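PDB 3TQT: D-alanine--D-alanine ligase from Coxiella burnetii, which catalyses the ATP-dependent joining of two D-alanine molecules into D-alanyl-D-alanine, a building block of the peptidoglycan cell wall. Local coordinates for residues 117-120 / 121-125; 342-345 / 346-349. One frame throughout, in Å; residues are numbered along the deposited sequence.

Interaction 1. Residues 117-120 / 121-125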
ATOM      1  N   GLN A 117      -3.596  -6.876   3.732  1.00 18.66           N
ATOM      2  CA  GLN A 117      -3.282  -7.280   2.362  1.00 18.30           C
ATOM      3  C   GLN A 117      -1.796  -7.602   2.222  1.00 20.84           C
ATOM      4  O   GLN A 117      -1.421  -8.547   1.538  1.00 20.81           O
ATOM      5  CB  GLN A 117      -3.651  -6.159   1.385  1.00 20.08           C
ATOM      6  CG  GLN A 117      -5.170  -5.949   1.223  1.00 20.28           C
ATOM      7  CD  GLN A 117      -5.817  -5.246   2.427  1.00 22.04           C
ATOM      8  OE1 GLN A 117      -5.149  -4.543   3.181  1.00 20.70           O
ATOM      9  NE2 GLN A 117      -7.119  -5.426   2.587  1.00 23.34           N
ATOM     10  N   GLY A 118      -0.948  -6.805   2.862  1.00 16.96           N
ATOM     11  CA  GLY A 118       0.495  -7.015   2.787  1.00 18.12           C
ATOM     12  C   GLY A 118       0.928  -8.340   3.393  1.00 20.81           C
ATOM     13  O   GLY A 118       1.780  -9.048   2.836  1.00 22.16           O
ATOM     14  N   LEU A 119       0.338  -8.683   4.534  1.00 18.74           N
ATOM     15  CA  LEU A 119       0.611  -9.962   5.176  1.00 21.73           C
ATOM     16  C   LEU A 119       0.169 -11.089   4.260  1.00 24.87           C
ATOM     17  O   LEU A 119       0.874 -12.090   4.086  1.00 20.03           O
ATOM     18  CB  LEU A 119      -0.111 -10.063   6.522  1.00 25.36           C
ATOM     19  CG  LEU A 119      -0.015 -11.439   7.181  1.00 25.29           C
ATOM     20  CD1 LEU A 119       1.430 -11.927   7.159  1.00 30.64           C
ATOM     21  CD2 LEU A 119      -0.570 -11.383   8.610  1.00 30.15           C
ATOM     22  N   LEU A 120      -0.994 -10.912   3.649  1.00 16.13           N
ATOM     23  CA  LEU A 120      -1.547 -11.939   2.781  1.00 16.58           C
ATOM     24  C   LEU A 120      -0.699 -12.112   1.530  1.00 20.63           C
ATOM     25  O   LEU A 120      -0.555 -13.231   1.033  1.00 23.11           O
ATOM     26  CB  LEU A 120      -3.007 -11.636   2.426  1.00 19.23           C
ATOM     27  CG  LEU A 120      -3.972 -11.635   3.619  1.00 21.89           C
ATOM     28  CD1 LEU A 120      -5.346 -11.218   3.164  1.00 22.16           C
ATOM     29  CD2 LEU A 120      -4.015 -13.016   4.280  1.00 20.68           C
ATOM     30  N   GLU A 121      -0.132 -11.017   1.023  1.00 18.95           N
ATOM     31  CA  GLU A 121       0.818 -11.111  -0.082  1.00 20.33           C
ATOM     32  C   GLU A 121       2.057 -11.886   0.349  1.00 24.60           C
ATOM     33  O   GLU A 121       2.571 -12.711  -0.400  1.00 22.68           O
ATOM     34  CB  GLU A 121       1.243  -9.734  -0.585  1.00 19.29           C
ATOM     35  CG  GLU A 121       0.134  -8.938  -1.224  1.00 18.67           C
ATOM     36  CD  GLU A 121      -0.202  -9.406  -2.617  1.00 31.08           C
ATOM     37  OE1 GLU A 121       0.522 -10.270  -3.157  1.00 30.23           O
ATOM     38  OE2 GLU A 121      -1.200  -8.903  -3.173  1.00 27.42           O
ATOM     39  N   LEU A 122       2.543 -11.621   1.554  1.00 20.23           N
ATOM     40  CA  LEU A 122       3.745 -12.300   2.035  1.00 21.12           C
ATOM     41  C   LEU A 122       3.489 -13.796   2.204  1.00 27.08           C
ATOM     42  O   LEU A 122       4.410 -14.607   2.098  1.00 29.11           O
ATOM     43  CB  LEU A 122       4.196 -11.713   3.366  1.00 22.84           C
ATOM     44  CG  LEU A 122       4.792 -10.315   3.283  1.00 25.35           C
ATOM     45  CD1 LEU A 122       4.914  -9.748   4.684  1.00 29.25           C
ATOM     46  CD2 LEU A 122       6.155 -10.398   2.610  1.00 24.90           C
ATOM     47  N   LEU A 123       2.240 -14.148   2.485  1.00 25.14           N
ATOM     48  CA  LEU A 123       1.847 -15.551   2.630  1.00 24.27           C
ATOM     49  C   LEU A 123       1.488 -16.169   1.284  1.00 26.91           C
ATOM     50  O   LEU A 123       1.163 -17.356   1.208  1.00 28.01           O
ATOM     51  CB  LEU A 123       0.665 -15.691   3.582  1.00 22.08           C
ATOM     52  CG  LEU A 123       0.913 -15.348   5.050  1.00 22.27           C
ATOM     53  CD1 LEU A 123      -0.353 -15.513   5.828  1.00 21.03           C
ATOM     54  CD2 LEU A 123       1.983 -16.240   5.628  1.00 26.12           C
ATOM     55  N   ASN A 124       1.541 -15.363   0.230  1.00 22.54           N
ATOM     56  CA  ASN A 124       1.193 -15.805  -1.116  1.00 18.77           C
ATOM     57  C   ASN A 124      -0.199 -16.406  -1.133  1.00 25.47           C
ATOM     58  O   ASN A 124      -0.421 -17.413  -1.793  1.00 25.57           O
ATOM     59  CB  ASN A 124       2.198 -16.850  -1.652  1.00 24.91           C
ATOM     60  CG  ASN A 124       3.614 -16.311  -1.746  1.00 46.90           C
ATOM     61  OD1 ASN A 124       4.577 -16.968  -1.329  1.00 58.96           O
ATOM     62  ND2 ASN A 124       3.749 -15.107  -2.289  1.00 40.82           N
ATOM     63  N   LEU A 125      -1.130 -15.808  -0.393  1.00 22.36           N
ATOM     64  CA  LEU A 125      -2.499 -16.308  -0.374  1.00 22.96           C
ATOM     65  C   LEU A 125      -3.398 -15.499  -1.288  1.00 22.48           C
ATOM     66  O   LEU A 125      -3.291 -14.278  -1.333  1.00 21.05           O
ATOM     67  CB  LEU A 125      -3.072 -16.244   1.030  1.00 22.09           C
ATOM     68  CG  LEU A 125      -2.435 -17.158   2.068  1.00 28.89           C
ATOM     69  CD1 LEU A 125      -2.962 -16.799   3.444  1.00 25.08           C
ATOM     70  CD2 LEU A 125      -2.716 -18.624   1.731  1.00 27.54           C
TER

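Interaction 2. Residues 342-345 / 346-349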
ATOM      1  N   ASN A 342     -24.020 -15.319  -4.676  1.00 27.46           N
ATOM      2  CA  ASN A 342     -23.377 -15.245  -5.982  1.00 28.44           C
ATOM      3  C   ASN A 342     -22.308 -14.165  -5.995  1.00 24.14           C
ATOM      4  O   ASN A 342     -21.257 -14.329  -6.603  1.00 25.12           O
ATOM      5  CB  ASN A 342     -24.399 -14.912  -7.060  1.00 28.44           C
ATOM      6  CG  ASN A 342     -25.540 -15.917  -7.120  1.00 35.96           C
ATOM      7  OD1 ASN A 342     -25.513 -16.849  -7.909  1.00 41.73           O
ATOM      8  ND2 ASN A 342     -26.546 -15.718  -6.291  1.00 32.27           N
ATOM      9  N   LEU A 343     -22.611 -13.043  -5.355  1.00 24.55           N
ATOM     10  CA  LEU A 343     -21.642 -11.966  -5.221  1.00 21.83           C
ATOM     11  C   LEU A 343     -20.388 -12.516  -4.546  1.00 21.72           C
ATOM     12  O   LEU A 343     -19.273 -12.301  -5.014  1.00 18.28           O
ATOM     13  CB  LEU A 343     -22.236 -10.815  -4.395  1.00 22.56           C
ATOM     14  CG  LEU A 343     -21.269  -9.727  -3.925  1.00 18.24           C
ATOM     15  CD1 LEU A 343     -20.545  -9.052  -5.113  1.00 18.06           C
ATOM     16  CD2 LEU A 343     -22.011  -8.684  -3.081  1.00 24.01           C
ATOM     17  N   LEU A 344     -20.573 -13.241  -3.445  1.00 21.41           N
ATOM     18  CA  LEU A 344     -19.428 -13.779  -2.712  1.00 22.22           C
ATOM     19  C   LEU A 344     -18.650 -14.773  -3.569  1.00 23.71           C
ATOM     20  O   LEU A 344     -17.420 -14.782  -3.544  1.00 18.18           O
ATOM     21  CB  LEU A 344     -19.870 -14.439  -1.405  1.00 21.84           C
ATOM     22  CG  LEU A 344     -20.577 -13.509  -0.417  1.00 21.09           C
ATOM     23  CD1 LEU A 344     -21.024 -14.290   0.828  1.00 19.86           C
ATOM     24  CD2 LEU A 344     -19.668 -12.343  -0.052  1.00 23.49           C
ATOM     25  N   ASP A 345     -19.357 -15.620  -4.319  1.00 22.36           N
ATOM     26  CA  ASP A 345     -18.664 -16.559  -5.210  1.00 19.88           C
ATOM     27  C   ASP A 345     -17.801 -15.797  -6.208  1.00 21.77           C
ATOM     28  O   ASP A 345     -16.655 -16.176  -6.487  1.00 21.46           O
ATOM     29  CB  ASP A 345     -19.646 -17.444  -5.994  1.00 22.63           C
ATOM     30  CG  ASP A 345     -20.430 -18.396  -5.106  1.00 30.24           C
ATOM     31  OD1 ASP A 345     -19.873 -18.883  -4.099  1.00 28.17           O
ATOM     32  OD2 ASP A 345     -21.610 -18.664  -5.432  1.00 25.47           O
ATOM     33  N   GLN A 346     -18.363 -14.736  -6.771  1.00 25.36           N
ATOM     34  CA  GLN A 346     -17.622 -13.936  -7.740  1.00 22.98           C
ATOM     35  C   GLN A 346     -16.394 -13.278  -7.115  1.00 22.40           C
ATOM     36  O   GLN A 346     -15.308 -13.275  -7.703  1.00 18.13           O
ATOM     37  CB  GLN A 346     -18.558 -12.921  -8.409  1.00 23.88           C
ATOM     38  CG  GLN A 346     -19.573 -13.658  -9.304  1.00 30.66           C
ATOM     39  CD  GLN A 346     -20.364 -12.751 -10.219  1.00 38.75           C
ATOM     40  OE1 GLN A 346     -19.946 -11.635 -10.526  1.00 40.02           O
ATOM     41  NE2 GLN A 346     -21.517 -13.238 -10.676  1.00 38.24           N
ATOM     42  N   LEU A 347     -16.548 -12.756  -5.902  1.00 18.77           N
ATOM     43  CA  LEU A 347     -15.405 -12.148  -5.225  1.00 18.91           C
ATOM     44  C   LEU A 347     -14.299 -13.177  -4.984  1.00 17.09           C
ATOM     45  O   LEU A 347     -13.119 -12.886  -5.170  1.00 19.36           O
ATOM     46  CB  LEU A 347     -15.837 -11.491  -3.917  1.00 16.63           C
ATOM     47  CG  LEU A 347     -16.663 -10.217  -4.115  1.00 19.98           C
ATOM     48  CD1 LEU A 347     -17.375  -9.855  -2.824  1.00 20.22           C
ATOM     49  CD2 LEU A 347     -15.758  -9.087  -4.589  1.00 18.37           C
ATOM     50  N   ILE A 348     -14.682 -14.380  -4.573  1.00 17.70           N
ATOM     51  CA  ILE A 348     -13.692 -15.432  -4.363  1.00 18.35           C
ATOM     52  C   ILE A 348     -13.035 -15.840  -5.688  1.00 21.94           C
ATOM     53  O   ILE A 348     -11.817 -15.995  -5.762  1.00 18.80           O
ATOM     54  CB  ILE A 348     -14.310 -16.643  -3.630  1.00 18.47           C
ATOM     55  CG1 ILE A 348     -14.581 -16.280  -2.162  1.00 20.36           C
ATOM     56  CG2 ILE A 348     -13.421 -17.874  -3.747  1.00 19.33           C
ATOM     57  CD1 ILE A 348     -15.550 -17.224  -1.465  1.00 25.12           C
ATOM     58  N   GLU A 349     -13.834 -16.006  -6.736  1.00 21.51           N
ATOM     59  CA  GLU A 349     -13.285 -16.368  -8.039  1.00 23.23           C
ATOM     60  C   GLU A 349     -12.307 -15.305  -8.557  1.00 24.09           C
ATOM     61  O   GLU A 349     -11.230 -15.638  -9.048  1.00 21.63           O
ATOM     62  CB  GLU A 349     -14.407 -16.617  -9.053  1.00 20.34           C
ATOM     63  CG  GLU A 349     -15.129 -17.957  -8.855  1.00 37.14           C
ATOM     64  CD  GLU A 349     -16.590 -17.921  -9.308  1.00 50.07           C
ATOM     65  OE1 GLU A 349     -16.991 -16.948  -9.978  1.00 48.20           O
ATOM     66  OE2 GLU A 349     -17.343 -18.864  -8.980  1.00 54.31           O
TER

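Interaction 1. Residues 117-120 / 121-125
Leu-120 meets Leu-125 across the end of helix 115-122, where its CD2 comes to 4.0 Å from CD1 of Leu-125 and the two side chains lie at about a right angle. The backbone of Leu-120 holds the same partner: its carbonyl O accepts a nearly straight bond from Leu-125 N, at 3.0 Å with an N-H...O angle of 171°, while Leu-123 N adds a weak one. This 6-to-1 bond, together with the shorter loop in which Asn-124 N donates to Glu-121 O at 2.9 Å, makes a Schellman motif. Asn-124 takes the positive phi of 55° that the turn requires, a conformation asparagine tolerates better than most residues with a side chain, and its OD1 bonds to Gln-14 of the second subunit. With the chain thus folded back, Leu-120 and Leu-125 both reach Val-102 of strand 101-104, where branched apolar groups suit the buried setting.

One turn of the helix also joins Leu-119 to Leu-123. CG of Leu-119 stands anti to the backbone N (chi1 173°), which swings CD1 forward along the helix to 4.1 Å from Leu-123 CG. Both leucines pack on Ile-78, and Leu-119 also touches Leu-122 of the second subunit, thus contributing to the contact between the two chains.

Glu-121 behaves differently. Its N donates to Gln-117 O at 2.8 Å, and its CG lies 3.2 Å from that same Gln-117 O. The chain then bends at chi2 and leads the carboxylate off to Tyr-127, whose OH hydrogen-bonds OE2. A glutamate fits here because aliphatic carbons can lie along the helix wall while the charged end finds a hydroxyl.

Interaction 2. Residues 342-345 / 346-349
The carboxylate of Glu-349 lies with one face against the carbonyl O of Asp-345, which sits almost directly over CD at 3.3 Å. OE1 and OE2 are at similar distances from that O, so neither oxygen is singled out. On that same face Asp-345 CB stands over OE2, at 4.0 Å. The same carbonyl accepts the Glu-349 N-H at 2.8 Å, one of four i+4 bonds that run through this regular part of helix 340-370, in the ATP-grasp part of the ligase. Gln-346 starts in a similar way, its CG 3.3 Å from Asn-342 O, and then extends.

Leucines make up much of the buried surface here. Leu-343 has CG anti to its own N (chi1 168°), which lets CD1 meet CD1 of Leu-347 obliquely at 4.0 Å; both pack on Leu-235 of strand 228-236. Branched, apolar leucine suits position 343, which also touches Phe-323 and, on helix 328-335, Tyr-329 and Trp-333.

The buried Asp-345 keeps its OD1 5.5 Å from OE2 of Glu-349. Any repulsion between the like charges is probably modest, since Glu-349 is exposed and Asp-345 OD1 is hydrogen-bonded by Tyr-37 OH.

Overall arrangement
Interaction 1 ends a short helix of the N-terminal, Rossmann-like part of the ligase, whereas interaction 2 lies early in the long C-terminal helix 340-370, in the ATP-grasp part. Their centres are 20 Å apart and their nearest atoms about 10 Å, so they do not touch. Strand 101-104 links them: residues 117-125 pack on Val-102 and Pro-104, and residues 342-349 on the intervening Phe-103. Farther along, helix 340-370 passes near interaction 1, where Arg-354 makes a long, weak ion pair with Glu-121. Only interaction 1 involves the second subunit. Its Gln-117 side chain is about 11 Å from that of Asn-318, a predicted magnesium ligand; interaction 2 lies away from the predicted ATP and metal sites.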